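TRAP-type transporter, periplasmic component (Cupriavidus necator, PDB 4P8B) binds (S)-2-acetolactate and, as the periplasmic solute-binding component of a TRAP-type transporter, probably hands it to the membrane part of that system for uptake. Local coordinates at residues 74-78 with 79-83; 103-106 with 107-110; 124-128 with 129-133; 203-207 with 208-212; 283-286 with 287-291. All coordinates share one frame; numbering follows the deposited sequence. Where two conformers were deposited one is given.

Interaction 1. Residues 74-78 with 79-83. With X2X ((2S)-2-hydroxy-2-methyl-3-oxobutanoic acid), chain D.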
loop_
_atom_site.group_PDB
_atom_site.type_symbol
_atom_site.label_atom_id
_atom_site.label_comp_id
_atom_site.label_asym_id
_atom_site.label_seq_id
_atom_site.Cartn_x
_atom_site.Cartn_y
_atom_site.Cartn_z
ATOM N N LEU A 74 11.589 -0.189 -13.810
ATOM C CA LEU A 74 13.003 -0.088 -13.491
ATOM C C LEU A 74 13.542 -1.352 -12.824
ATOM O O LEU A 74 14.759 -1.560 -12.797
ATOM C CB LEU A 74 13.262 1.150 -12.629
ATOM C CG LEU A 74 13.100 2.467 -13.395
ATOM C CD1 LEU A 74 13.063 3.682 -12.472
ATOM C CD2 LEU A 74 14.218 2.627 -14.388
ATOM N N VAL A 75 12.650 -2.167 -12.255
ATOM C CA VAL A 75 13.011 -3.504 -11.765
ATOM C C VAL A 75 12.243 -4.614 -12.517
ATOM O O VAL A 75 11.931 -5.662 -11.964
ATOM C CB VAL A 75 12.816 -3.647 -10.219
ATOM C CG1 VAL A 75 13.889 -2.852 -9.504
ATOM C CG2 VAL A 75 11.431 -3.187 -9.788
ATOM N N ALA A 76 11.926 -4.372 -13.790
ATOM C CA ALA A 76 11.264 -5.369 -14.642
ATOM C C ALA A 76 9.981 -5.913 -14.017
ATOM O O ALA A 76 9.653 -7.096 -14.142
ATOM C CB ALA A 76 12.244 -6.492 -14.985
ATOM N N GLY A 77 9.249 -5.025 -13.359
ATOM C CA GLY A 77 7.978 -5.361 -12.733
ATOM C C GLY A 77 8.059 -6.038 -11.379
ATOM O O GLY A 77 7.027 -6.296 -10.765
ATOM N N ASP A 78 9.274 -6.329 -10.916
ATOM C CA ASP A 78 9.458 -7.112 -9.697
ATOM C C ASP A 78 9.433 -6.173 -8.491
ATOM O O ASP A 78 10.465 -5.799 -7.915
ATOM C CB ASP A 78 10.772 -7.860 -9.804
ATOM C CG ASP A 78 10.942 -8.941 -8.759
ATOM O OD1 ASP A 78 10.104 -9.035 -7.849
ATOM O OD2 ASP A 78 11.952 -9.690 -8.872
ATOM N N GLN A 79 8.233 -5.780 -8.091
ATOM C CA GLN A 79 8.060 -4.717 -7.116
ATOM C C GLN A 79 8.620 -5.063 -5.747
ATOM O O GLN A 79 8.924 -4.161 -4.948
ATOM C CB GLN A 79 6.574 -4.354 -7.025
ATOM C CG GLN A 79 5.675 -5.480 -6.487
ATOM C CD GLN A 79 4.250 -5.324 -6.907
ATOM O OE1 GLN A 79 3.954 -5.401 -8.078
ATOM N NE2 GLN A 79 3.366 -5.110 -5.952
ATOM N N THR A 80 8.799 -6.348 -5.479
ATOM C CA THR A 80 9.291 -6.750 -4.171
ATOM C C THR A 80 10.806 -6.706 -4.091
ATOM O O THR A 80 11.368 -7.103 -3.072
ATOM C CB THR A 80 8.755 -8.127 -3.706
ATOM O OG1 THR A 80 9.025 -9.132 -4.687
ATOM C CG2 THR A 80 7.247 -8.073 -3.448
ATOM N N ARG A 81 11.473 -6.171 -5.113
ATOM C CA ARG A 81 12.865 -5.784 -4.950
ATOM C C ARG A 81 13.111 -4.340 -5.377
ATOM O O ARG A 81 14.247 -3.940 -5.624
ATOM C CB ARG A 81 13.803 -6.734 -5.690
ATOM C CG ARG A 81 13.598 -6.763 -7.193
ATOM C CD ARG A 81 14.556 -7.769 -7.822
ATOM N NE ARG A 81 14.322 -7.930 -9.252
ATOM C CZ ARG A 81 14.851 -7.165 -10.196
ATOM N NH1 ARG A 81 15.688 -6.185 -9.889
ATOM N NH2 ARG A 81 14.573 -7.410 -11.479
ATOM N N GLU A 82 12.050 -3.551 -5.442
ATOM C CA GLU A 82 12.166 -2.126 -5.688
ATOM C C GLU A 82 13.027 -1.423 -4.622
ATOM O O GLU A 82 13.832 -0.551 -4.955
ATOM C CB GLU A 82 10.778 -1.489 -5.722
ATOM C CG GLU A 82 10.767 -0.049 -6.199
ATOM C CD GLU A 82 9.423 0.656 -5.991
ATOM O OE1 GLU A 82 8.855 0.544 -4.877
ATOM O OE2 GLU A 82 8.907 1.308 -6.910
ATOM N N PHE A 83 12.880 -1.793 -3.346
ATOM C CA PHE A 83 13.624 -1.105 -2.298
ATOM C C PHE A 83 15.121 -1.238 -2.538
ATOM O O PHE A 83 15.876 -0.269 -2.388
ATOM C CB PHE A 83 13.275 -1.642 -0.910
ATOM C CG PHE A 83 13.884 -0.849 0.203
ATOM C CD1 PHE A 83 13.296 0.337 0.596
ATOM C CD2 PHE A 83 15.050 -1.260 0.833
ATOM C CE1 PHE A 83 13.813 1.086 1.602
ATOM C CE2 PHE A 83 15.592 -0.500 1.859
ATOM C CZ PHE A 83 14.977 0.685 2.233
HETATM O OAD X2X D . 0.428 -5.170 -6.053
HETATM C CAH X2X D . -0.552 -4.559 -5.516
HETATM O OAE X2X D . -1.609 -5.172 -5.184
HETATM C CAI X2X D . -0.468 -3.092 -5.250
HETATM C CAB X2X D . -0.477 -2.368 -6.579
HETATM O OAF X2X D . -1.454 -2.684 -4.346
HETATM C CAG X2X D . 0.840 -2.896 -4.552
HETATM O OAC X2X D . 1.827 -2.510 -5.179
HETATM C CAA X2X D . 0.960 -3.199 -3.097
HETATM O O HOH W 1 4.394 -5.253 -10.864
HETATM O O HOH W 2 7.162 -8.844 -6.922
HETATM O O HOH W 3 13.220 -9.527 -12.127
HETATM O O HOH W 4 11.672 -9.977 -5.613
#

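Interaction 2. Residues 103-106 with 107-110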
loop_
_atom_site.group_PDB
_atom_site.type_symbol
_atom_site.label_atom_id
_atom_site.label_comp_id
_atom_site.label_asym_id
_atom_site.label_seq_id
_atom_site.Cartn_x
_atom_site.Cartn_y
_atom_site.Cartn_z
ATOM N N PRO A 103 9.893 -6.960 2.426
ATOM C CA PRO A 103 10.927 -8.011 2.441
ATOM C C PRO A 103 12.303 -7.514 2.875
ATOM O O PRO A 103 13.059 -8.287 3.472
ATOM C CB PRO A 103 10.944 -8.511 0.986
ATOM C CG PRO A 103 9.589 -8.216 0.494
ATOM C CD PRO A 103 9.186 -6.920 1.130
ATOM N N GLN A 104 12.606 -6.242 2.624
ATOM C CA GLN A 104 13.886 -5.649 2.999
ATOM C C GLN A 104 13.850 -4.880 4.315
ATOM O O GLN A 104 14.888 -4.723 4.962
ATOM C CB GLN A 104 14.369 -4.690 1.913
ATOM C CG GLN A 104 14.719 -5.374 0.603
ATOM C CD GLN A 104 13.502 -5.619 -0.270
ATOM O OE1 GLN A 104 12.496 -4.911 -0.170
ATOM N NE2 GLN A 104 13.581 -6.639 -1.123
ATOM N N VAL A 105 12.678 -4.379 4.694
ATOM C CA VAL A 105 12.540 -3.551 5.888
ATOM C C VAL A 105 11.429 -4.157 6.735
ATOM O O VAL A 105 10.248 -3.863 6.522
ATOM C CB VAL A 105 12.203 -2.098 5.532
ATOM C CG1 VAL A 105 12.250 -1.216 6.797
ATOM C CG2 VAL A 105 13.165 -1.570 4.460
ATOM N N ARG A 106 11.801 -5.012 7.679
ATOM C CA ARG A 106 10.818 -5.811 8.419
ATOM C C ARG A 106 9.779 -4.967 9.146
ATOM O O ARG A 106 8.650 -5.405 9.326
ATOM C CB ARG A 106 11.490 -6.744 9.420
ATOM C CG ARG A 106 11.970 -6.030 10.673
ATOM C CD ARG A 106 12.631 -6.976 11.653
ATOM N NE ARG A 106 13.985 -7.295 11.255
ATOM C CZ ARG A 106 15.001 -6.435 11.319
ATOM N NH1 ARG A 106 14.803 -5.193 11.746
ATOM N NH2 ARG A 106 16.217 -6.807 10.944
ATOM N N GLU A 107 10.152 -3.769 9.576
ATOM C CA GLU A 107 9.229 -2.929 10.335
ATOM C C GLU A 107 8.021 -2.513 9.507
ATOM O O GLU A 107 6.969 -2.213 10.062
ATOM C CB GLU A 107 9.944 -1.671 10.844
ATOM C CG GLU A 107 11.009 -1.909 11.888
ATOM C CD GLU A 107 12.352 -2.395 11.339
ATOM O OE1 GLU A 107 12.573 -2.434 10.101
ATOM O OE2 GLU A 107 13.201 -2.762 12.164
ATOM N N LEU A 108 8.147 -2.513 8.176
ATOM C CA LEU A 108 7.035 -2.119 7.342
ATOM C C LEU A 108 5.903 -3.158 7.352
ATOM O O LEU A 108 4.791 -2.843 6.956
ATOM C CB LEU A 108 7.495 -1.815 5.909
ATOM C CG LEU A 108 8.461 -0.644 5.775
ATOM C CD1 LEU A 108 8.858 -0.497 4.329
ATOM C CD2 LEU A 108 7.832 0.646 6.276
ATOM N N ASN A 109 6.191 -4.367 7.852
ATOM C CA ASN A 109 5.134 -5.351 8.067
ATOM C C ASN A 109 4.087 -4.885 9.102
ATOM O O ASN A 109 3.011 -5.445 9.170
ATOM C CB ASN A 109 5.705 -6.691 8.513
ATOM C CG ASN A 109 6.393 -7.448 7.405
ATOM O OD1 ASN A 109 5.759 -7.879 6.451
ATOM N ND2 ASN A 109 7.694 -7.647 7.550
ATOM N N LEU A 110 4.406 -3.870 9.894
ATOM C CA LEU A 110 3.476 -3.369 10.889
ATOM C C LEU A 110 2.121 -3.043 10.272
ATOM O O LEU A 110 1.072 -3.370 10.839
ATOM C CB LEU A 110 4.069 -2.141 11.569
ATOM C CG LEU A 110 3.330 -1.598 12.784
ATOM C CD1 LEU A 110 4.307 -1.022 13.797
ATOM C CD2 LEU A 110 2.334 -0.528 12.369
#

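Interaction 3. Residues 124-128 with 129-133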
loop_
_atom_site.group_PDB
_atom_site.type_symbol
_atom_site.label_atom_id
_atom_site.label_comp_id
_atom_site.label_asym_id
_atom_site.label_seq_id
_atom_site.Cartn_x
_atom_site.Cartn_y
_atom_site.Cartn_z
ATOM N N ASP A 124 -3.874 7.119 10.441
ATOM C CA ASP A 124 -3.270 8.435 10.606
ATOM C C ASP A 124 -2.542 8.533 11.940
ATOM O O ASP A 124 -1.526 9.213 12.041
ATOM C CB ASP A 124 -4.328 9.541 10.484
ATOM C CG ASP A 124 -4.816 9.732 9.052
ATOM O OD1 ASP A 124 -4.090 9.349 8.111
ATOM O OD2 ASP A 124 -5.908 10.310 8.885
ATOM N N ALA A 125 -3.059 7.875 12.978
ATOM C CA ALA A 125 -2.395 7.895 14.282
ATOM C C ALA A 125 -1.015 7.263 14.202
ATOM O O ALA A 125 -0.132 7.631 14.966
ATOM C CB ALA A 125 -3.240 7.207 15.331
ATOM N N LEU A 126 -0.836 6.328 13.293
ATOM C CA LEU A 126 0.468 5.706 13.092
ATOM C C LEU A 126 1.369 6.594 12.252
ATOM O O LEU A 126 2.468 6.958 12.682
ATOM C CB LEU A 126 0.330 4.317 12.481
ATOM C CG LEU A 126 -0.562 3.347 13.254
ATOM C CD1 LEU A 126 -0.427 1.967 12.659
ATOM C CD2 LEU A 126 -0.214 3.346 14.715
ATOM N N THR A 127 0.917 6.961 11.062
ATOM C CA THR A 127 1.806 7.667 10.151
ATOM C C THR A 127 2.173 9.050 10.683
ATOM O O THR A 127 3.287 9.536 10.444
ATOM C CB THR A 127 1.172 7.841 8.778
ATOM O OG1 THR A 127 -0.040 8.586 8.939
ATOM C CG2 THR A 127 0.885 6.484 8.106
ATOM N N GLN A 128 1.267 9.684 11.432
ATOM C CA GLN A 128 1.488 11.048 11.896
ATOM C C GLN A 128 2.066 11.076 13.305
ATOM O O GLN A 128 2.311 12.147 13.834
ATOM C CB GLN A 128 0.184 11.854 11.843
ATOM C CG GLN A 128 -0.391 11.901 10.442
ATOM C CD GLN A 128 -1.811 12.416 10.368
ATOM O OE1 GLN A 128 -2.449 12.679 11.385
ATOM N NE2 GLN A 128 -2.328 12.530 9.144
ATOM N N GLY A 129 2.307 9.907 13.903
ATOM C CA GLY A 129 2.759 9.815 15.280
ATOM C C GLY A 129 4.125 9.167 15.459
ATOM O O GLY A 129 4.929 9.114 14.524
ATOM N N GLU A 130 4.407 8.677 16.662
ATOM C CA GLU A 130 5.725 8.141 16.953
ATOM C C GLU A 130 6.050 6.907 16.114
ATOM O O GLU A 130 7.217 6.636 15.828
ATOM C CB GLU A 130 5.886 7.848 18.454
ATOM C CG GLU A 130 5.234 6.583 18.962
ATOM C CD GLU A 130 5.351 6.440 20.482
ATOM O OE1 GLU A 130 6.460 6.656 21.020
ATOM O OE2 GLU A 130 4.330 6.115 21.126
ATOM N N VAL A 131 5.039 6.156 15.705
ATOM C CA VAL A 131 5.305 4.960 14.935
ATOM C C VAL A 131 5.872 5.351 13.574
ATOM O O VAL A 131 6.877 4.790 13.130
ATOM C CB VAL A 131 4.063 4.078 14.787
ATOM C CG1 VAL A 131 4.276 3.016 13.730
ATOM C CG2 VAL A 131 3.736 3.437 16.119
ATOM N N GLY A 132 5.244 6.325 12.917
ATOM C CA GLY A 132 5.727 6.775 11.620
ATOM C C GLY A 132 7.121 7.345 11.724
ATOM O O GLY A 132 7.974 7.132 10.852
ATOM N N LYS A 133 7.374 8.072 12.802
ATOM C CA LYS A 133 8.691 8.652 12.995
ATOM C C LYS A 133 9.750 7.566 13.166
ATOM O O LYS A 133 10.844 7.653 12.602
ATOM C CB LYS A 133 8.666 9.617 14.170
ATOM C CG LYS A 133 7.832 10.871 13.871
ATOM C CD LYS A 133 7.630 11.736 15.110
ATOM C CE LYS A 133 6.765 12.957 14.796
ATOM N NZ LYS A 133 5.832 13.333 15.903
HETATM O O HOH W 5 2.154 6.494 16.243
HETATM O O HOH W 6 5.082 10.723 11.943
#

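Interaction 4. Residues 203-207 with 208-212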
loop_
_atom_site.group_PDB
_atom_site.type_symbol
_atom_site.label_atom_id
_atom_site.label_comp_id
_atom_site.label_asym_id
_atom_site.label_seq_id
_atom_site.Cartn_x
_atom_site.Cartn_y
_atom_site.Cartn_z
ATOM N N GLN A 203 -2.741 -9.538 -13.261
ATOM C CA GLN A 203 -3.755 -9.215 -14.269
ATOM C C GLN A 203 -4.146 -10.417 -15.114
ATOM O O GLN A 203 -5.331 -10.760 -15.194
ATOM C CB GLN A 203 -3.288 -8.070 -15.167
ATOM C CG GLN A 203 -2.747 -6.872 -14.394
ATOM C CD GLN A 203 -3.708 -6.383 -13.327
ATOM O OE1 GLN A 203 -4.872 -6.103 -13.594
ATOM N NE2 GLN A 203 -3.221 -6.286 -12.098
ATOM N N PRO A 204 -3.169 -11.079 -15.762
ATOM C CA PRO A 204 -3.602 -12.212 -16.582
ATOM C C PRO A 204 -4.154 -13.355 -15.736
ATOM O O PRO A 204 -4.982 -14.124 -16.197
ATOM C CB PRO A 204 -2.318 -12.640 -17.324
ATOM C CG PRO A 204 -1.197 -12.075 -16.478
ATOM C CD PRO A 204 -1.739 -10.782 -15.972
ATOM N N ALA A 205 -3.647 -13.482 -14.519
ATOM C CA ALA A 205 -4.098 -14.542 -13.627
ATOM C C ALA A 205 -5.578 -14.345 -13.262
ATOM O O ALA A 205 -6.349 -15.306 -13.212
ATOM C CB ALA A 205 -3.233 -14.582 -12.374
HETATM N N MSE A 206 -5.980 -13.101 -13.036
HETATM C CA MSE A 206 -7.400 -12.827 -12.769
HETATM C C MSE A 206 -8.243 -13.024 -14.021
HETATM O O MSE A 206 -9.352 -13.569 -13.958
HETATM C CB MSE A 206 -7.601 -11.411 -12.270
HETATM C CG MSE A 206 -7.084 -11.184 -10.883
HETATM SE SE MSE A 206 -7.381 -9.360 -10.239
HETATM C CE MSE A 206 -6.119 -8.427 -11.348
ATOM N N ALA A 207 -7.725 -12.611 -15.170
ATOM C CA ALA A 207 -8.479 -12.696 -16.424
ATOM C C ALA A 207 -8.752 -14.147 -16.795
ATOM O O ALA A 207 -9.820 -14.466 -17.322
ATOM C CB ALA A 207 -7.727 -12.004 -17.559
ATOM N N SER A 208 -7.787 -15.031 -16.555
ATOM C CA SER A 208 -7.948 -16.434 -16.947
ATOM C C SER A 208 -8.646 -17.291 -15.893
ATOM O O SER A 208 -9.003 -18.434 -16.161
ATOM C CB SER A 208 -6.591 -17.072 -17.214
ATOM O OG SER A 208 -5.895 -17.247 -15.987
ATOM N N GLY A 209 -8.778 -16.777 -14.681
ATOM C CA GLY A 209 -9.286 -17.578 -13.587
ATOM C C GLY A 209 -8.234 -18.423 -12.881
ATOM O O GLY A 209 -8.575 -19.232 -12.015
ATOM N N ALA A 210 -6.958 -18.214 -13.207
ATOM C CA ALA A 210 -5.881 -18.950 -12.550
ATOM C C ALA A 210 -5.840 -18.631 -11.053
ATOM O O ALA A 210 -5.498 -19.495 -10.240
ATOM C CB ALA A 210 -4.544 -18.630 -13.201
ATOM N N VAL A 211 -6.220 -17.408 -10.687
ATOM C CA VAL A 211 -6.576 -17.106 -9.302
ATOM C C VAL A 211 -8.056 -16.733 -9.268
ATOM O O VAL A 211 -8.606 -16.250 -10.262
ATOM C CB VAL A 211 -5.724 -15.969 -8.688
ATOM C CG1 VAL A 211 -4.267 -16.380 -8.639
ATOM C CG2 VAL A 211 -5.910 -14.689 -9.467
ATOM N N ASP A 212 -8.694 -16.995 -8.134
ATOM C CA ASP A 212 -10.099 -16.664 -7.929
ATOM C C ASP A 212 -10.302 -15.197 -7.541
ATOM O O ASP A 212 -11.374 -14.626 -7.779
ATOM C CB ASP A 212 -10.708 -17.542 -6.818
ATOM C CG ASP A 212 -10.589 -19.021 -7.089
ATOM O OD1 ASP A 212 -10.789 -19.446 -8.248
ATOM O OD2 ASP A 212 -10.361 -19.786 -6.123
HETATM O O HOH W 7 -10.293 -14.269 -11.275
#

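Interaction 5. Residues 283-286 with 287-291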
loop_
_atom_site.group_PDB
_atom_site.type_symbol
_atom_site.label_atom_id
_atom_site.label_comp_id
_atom_site.label_asym_id
_atom_site.label_seq_id
_atom_site.Cartn_x
_atom_site.Cartn_y
_atom_site.Cartn_z
ATOM N N LEU A 283 -14.768 7.244 0.498
ATOM C CA LEU A 283 -14.452 6.100 1.377
ATOM C C LEU A 283 -14.430 6.396 2.866
ATOM O O LEU A 283 -14.879 5.582 3.653
ATOM C CB LEU A 283 -13.084 5.516 1.028
ATOM C CG LEU A 283 -13.043 4.862 -0.332
ATOM C CD1 LEU A 283 -11.601 4.628 -0.750
ATOM C CD2 LEU A 283 -13.823 3.546 -0.311
ATOM N N ALA A 284 -13.859 7.524 3.263
ATOM C CA ALA A 284 -13.729 7.840 4.681
ATOM C C ALA A 284 -14.978 8.577 5.145
ATOM O O ALA A 284 -14.896 9.601 5.822
ATOM C CB ALA A 284 -12.480 8.674 4.929
ATOM N N GLU A 285 -16.129 8.040 4.764
ATOM C CA GLU A 285 -17.420 8.667 5.013
ATOM C C GLU A 285 -18.429 7.563 5.303
ATOM O O GLU A 285 -18.251 6.428 4.863
ATOM C CB GLU A 285 -17.865 9.458 3.781
ATOM C CG GLU A 285 -16.835 10.457 3.276
ATOM C CD GLU A 285 -16.897 10.655 1.773
ATOM O OE1 GLU A 285 -16.105 11.478 1.263
ATOM O OE2 GLU A 285 -17.734 9.995 1.109
ATOM N N PRO A 286 -19.503 7.897 6.031
ATOM C CA PRO A 286 -20.443 6.898 6.559
ATOM C C PRO A 286 -20.930 5.838 5.563
ATOM O O PRO A 286 -20.799 4.644 5.841
ATOM C CB PRO A 286 -21.625 7.749 7.056
ATOM C CG PRO A 286 -21.348 9.168 6.586
ATOM C CD PRO A 286 -19.872 9.262 6.439
ATOM N N GLY A 287 -21.479 6.257 4.429
ATOM C CA GLY A 287 -22.122 5.325 3.515
ATOM C C GLY A 287 -21.258 4.845 2.359
ATOM O O GLY A 287 -21.776 4.311 1.385
ATOM N N ALA A 288 -19.948 5.041 2.471
ATOM C CA ALA A 288 -18.995 4.675 1.418
ATOM C C ALA A 288 -19.620 4.605 0.020
ATOM O O ALA A 288 -19.828 3.518 -0.532
ATOM C CB ALA A 288 -18.301 3.364 1.764
ATOM N N PRO A 289 -19.906 5.778 -0.561
ATOM C CA PRO A 289 -20.379 5.950 -1.938
ATOM C C PRO A 289 -19.476 5.283 -2.966
ATOM O O PRO A 289 -19.976 4.817 -3.989
ATOM C CB PRO A 289 -20.347 7.471 -2.145
ATOM C CG PRO A 289 -20.282 8.066 -0.790
ATOM C CD PRO A 289 -19.660 7.064 0.115
ATOM N N ALA A 290 -18.172 5.215 -2.714
ATOM C CA ALA A 290 -17.292 4.681 -3.723
ATOM C C ALA A 290 -17.585 3.206 -3.970
ATOM O O ALA A 290 -17.506 2.742 -5.101
ATOM C CB ALA A 290 -15.846 4.890 -3.323
ATOM N N TRP A 291 -17.897 2.457 -2.919
ATOM C CA TRP A 291 -18.269 1.057 -3.122
ATOM C C TRP A 291 -19.656 0.918 -3.762
ATOM O O TRP A 291 -19.891 -0.007 -4.539
ATOM C CB TRP A 291 -18.154 0.258 -1.810
ATOM C CG TRP A 291 -16.728 -0.128 -1.518
ATOM C CD1 TRP A 291 -15.965 0.251 -0.444
ATOM C CD2 TRP A 291 -15.895 -0.962 -2.328
ATOM N NE1 TRP A 291 -14.706 -0.297 -0.545
ATOM C CE2 TRP A 291 -14.636 -1.037 -1.699
ATOM C CE3 TRP A 291 -16.081 -1.633 -3.540
ATOM C CZ2 TRP A 291 -13.586 -1.784 -2.230
ATOM C CZ3 TRP A 291 -15.029 -2.360 -4.068
ATOM C CH2 TRP A 291 -13.788 -2.419 -3.409
#

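Interaction 1. Residues 74-78 with 79-83
The guanidinium of Arg81 has Val75 over one face and Asp78 at its edge. CB of Val75 stands 3.8 Å above the plane, offset toward the rim, and Val75 O lies over a face too, without the angle of a hydrogen bond to NH2. At the edge, Asp78 OD2 takes a salt bridge from Arg81 NE at 3.0 Å; the acid is met from above its carboxylate plane, and the two planes stand 89° apart. Water 3, in the guanidinium plane, accepts from NH2. Arg81 CG sits between its backbone N and carbonyl carbon (chi1 62°), and with the chain then extended to NE, the group folds back over the preceding turn. The backbone agrees: Arg81 N reaches Asp78 O at 3.0 Å and 169°, nearly straight. On the other branch of the carboxylate, waters 2 and 4 each bridge Asp78 OD1 and Thr80 OG1.

The amide of Gln79 points the other way. Its OE1 accepts from water 1, which also donates to Gly77 O, and from Trp199 N; NE2 donates to Asn100 OD1 and, at 2.9 Å, to the carboxylate oxygen OAD of the acetolactate. Bonds at both ends of the amide should fix its rotation. A type I' turn from Val75 to Asp78 leads, through Arg81 as N-cap, into helix 82-88, and Gln79 contributes its amide to the ligand pocket of this TRAP solute-binding protein.

Interaction 2. Residues 103-106 with 107-110
Arg106 O is gripped twice by one residue. Asn109 N donates to it at 3.0 Å, and the bond is fairly straight. Asn109 ND2 donates to the same Arg106 O, also at 3.0 Å, with a more bent N-H angle of 142°. The backbone donor lies above the carbonyl plane, while the amide nitrogen is only tilted from it, so the oxygen is approached at two different elevations. Asn109 CG stands anti to its own carbonyl carbon (chi1 -73°), which brings the amide back over the preceding turn. One residue earlier, Val105 O accepts from Leu108 N at 3.0 Å; these i to i+3 bonds are the signature of the 3-10 turn that runs through 107-110.

Arg106 and Glu107 lie side by side and point the same way. Their salt bridge, NH1 to OE2 at 2.9 Å, enters at the guanidinium edge, but its hydrogen bond is weak in angle. The Glu107 chain bends at chi2, which also sets OE1 3.5 Å from Val105 CG1. Val105 CB meets Leu108 CD1 at 3.9 Å, an apolar pair on the buried side.

The turn belongs to the connection between helices 98-101 and 120-127. Helix 130-141 packs on Val105, Glu107 and Leu108, helix 82-88 touches Val105, and helix 329-340 reaches Glu107 with Leu331.

Interaction 3. Residues 124-128 with 129-133
Leu126 and Val131 meet where helix 120-127 ends and helix 130-141 begins, two consecutive helices joined by a tight turn, with Gly129 as the N-cap of the second. From CB the Leu126 side chain departs with CG anti to the carbonyl carbon (chi1 -56°). At the fork, CD2 comes 4.2 Å from Val131 CG2. The side chain also touches Phe111, Leu116 and Met117, with Ala335 and Ile339 of helix 329-340 alongside. Val131 points the same way as Leu126, side by side with it, and it also rests on Ala335; the two side chains therefore form one apolar surface spanning the junction, against which the C-terminal helix lies.

The backbone holds the two helices together through Leu126 O. Gly129 N donates to it at 3.2 Å from well above the carbonyl plane, and Gly132 N donates at 2.9 Å from the opposite face, with a more bent N-H angle of 133°. One oxygen thus serves both the end of one helix and the first turn of the next. The backbones of the two helix ends come close here, at the glycine: the CA atoms of Thr127 and Gly132 are 4.3 Å apart.

Two waters complete the joint. Water 5 donates to Ala125 O and accepts from Val131 N, while water 6 donates to Thr127 O at 2.6 Å and to Gly129 O at 3.0 Å.

Interaction 4. Residues 203-207 with 208-212
Helix 199-208 runs out over this stretch, and Gly209 is the first residue to leave helical angles, with a positive phi of 85° that turns the chain back along the last turn. Val211 carries the apolar side of the turn. Its chi1 of -63° sets CG1 anti to the carbonyl carbon, which leaves CG2 between the backbone N and the carbonyl carbon. This CG2 lies 4.0 Å from Ala205 CB and equally near CG of selenomethionine Met206, whose chain Val211 crosses at a slant. Ala210 CB approaches Ala205 CB at 4.3 Å on the more exposed flank.

The backbone bonds are those of a helix C-terminus ended by a glycine of positive phi: Val211 N donates to Ala205 O, six residues earlier, at 3.3 Å and 170°. Ser208 N still makes the ordinary helical bond to Pro204 O at 3.0 Å, whereas Gly209 N to Met206 O is weak. Water 7 donates to both Met206 O and Val211 O, tying the last turn to the outgoing chain. Beyond it, Asp212 bonds by its backbone to Ser160 and Lys174. On the helix itself, Met206 packs on Leu226 and Val229. The side chain of Val211 lies about 4 Å from that of Arg176, which binds the ligand.

Interaction 5. Residues 283-286 with 287-291
Between helix 258-279 and helix 289-295 the chain doubles back: the CA atoms of Leu283 and Ala288 come within 4.8 Å, an inverse gamma turn is centred on Ala284, and a type I beta turn spans Glu285 to Ala288. The beta turn is closed by Ala288 N, which donates to Glu285 O at 3.2 Å and 163°. Ala288 is then the N-cap of helix 289-295, and Pro289 opens its first turn. The motif is therefore a reverse turn running directly into a helix start.

Leu283 supplies most of the apolar contact. Its CB leads away from the helix start, but the end of the side chain returns, with CG anti to the carbonyl carbon (chi1 -67°) and the branch CD2 reaching Ala290 CB at 3.9 Å. The same methyl lies 3.9 Å from Trp291 CD1, meeting the indole obliquely, and the two side chains cross at a slant. One methyl thus touches both side chains that follow Pro289. Ala290 is also backbone-bonded to Gly282, just before the segment.

Around this cluster, Gln218 of helix 218-223 touches Leu283, Ala290 and Trp291, and Phe221 of that helix meets the Trp291 ring edge-to-face. Tyr120, at the start of helix 120-127, touches Leu283 and Ala284. On the exposed flank, Glu285 crosses Pro289 at about a right angle: its chain bends at chi2 (149°), bringing carboxylate OE2 within 3.6 Å of Pro289 CD.

Overall arrangement
Interactions 1, 2 and 3 form a connected series. Thr80 O and Gln104 NE2 are 3.0 Å apart, a probable hydrogen bond between interactions 1 and 2, and Phe83 CZ packs on Val105 CG2 at 3.7 Å; Leu110 CD2 then meets Leu126 CD1 at 3.7 Å, joining interaction 2 to interaction 3. Interactions 4 and 5 touch none of the others. Interaction 1 alone bonds to the acetolactate, through Gln79. Nearest side chains of interactions 4, 2 and 5 lie about 8, 11 and 12 Å from the ligand. Interactions 3 and 4, with centres 36 Å apart, flank the chain's centre on opposite sides, as do 1 and 5.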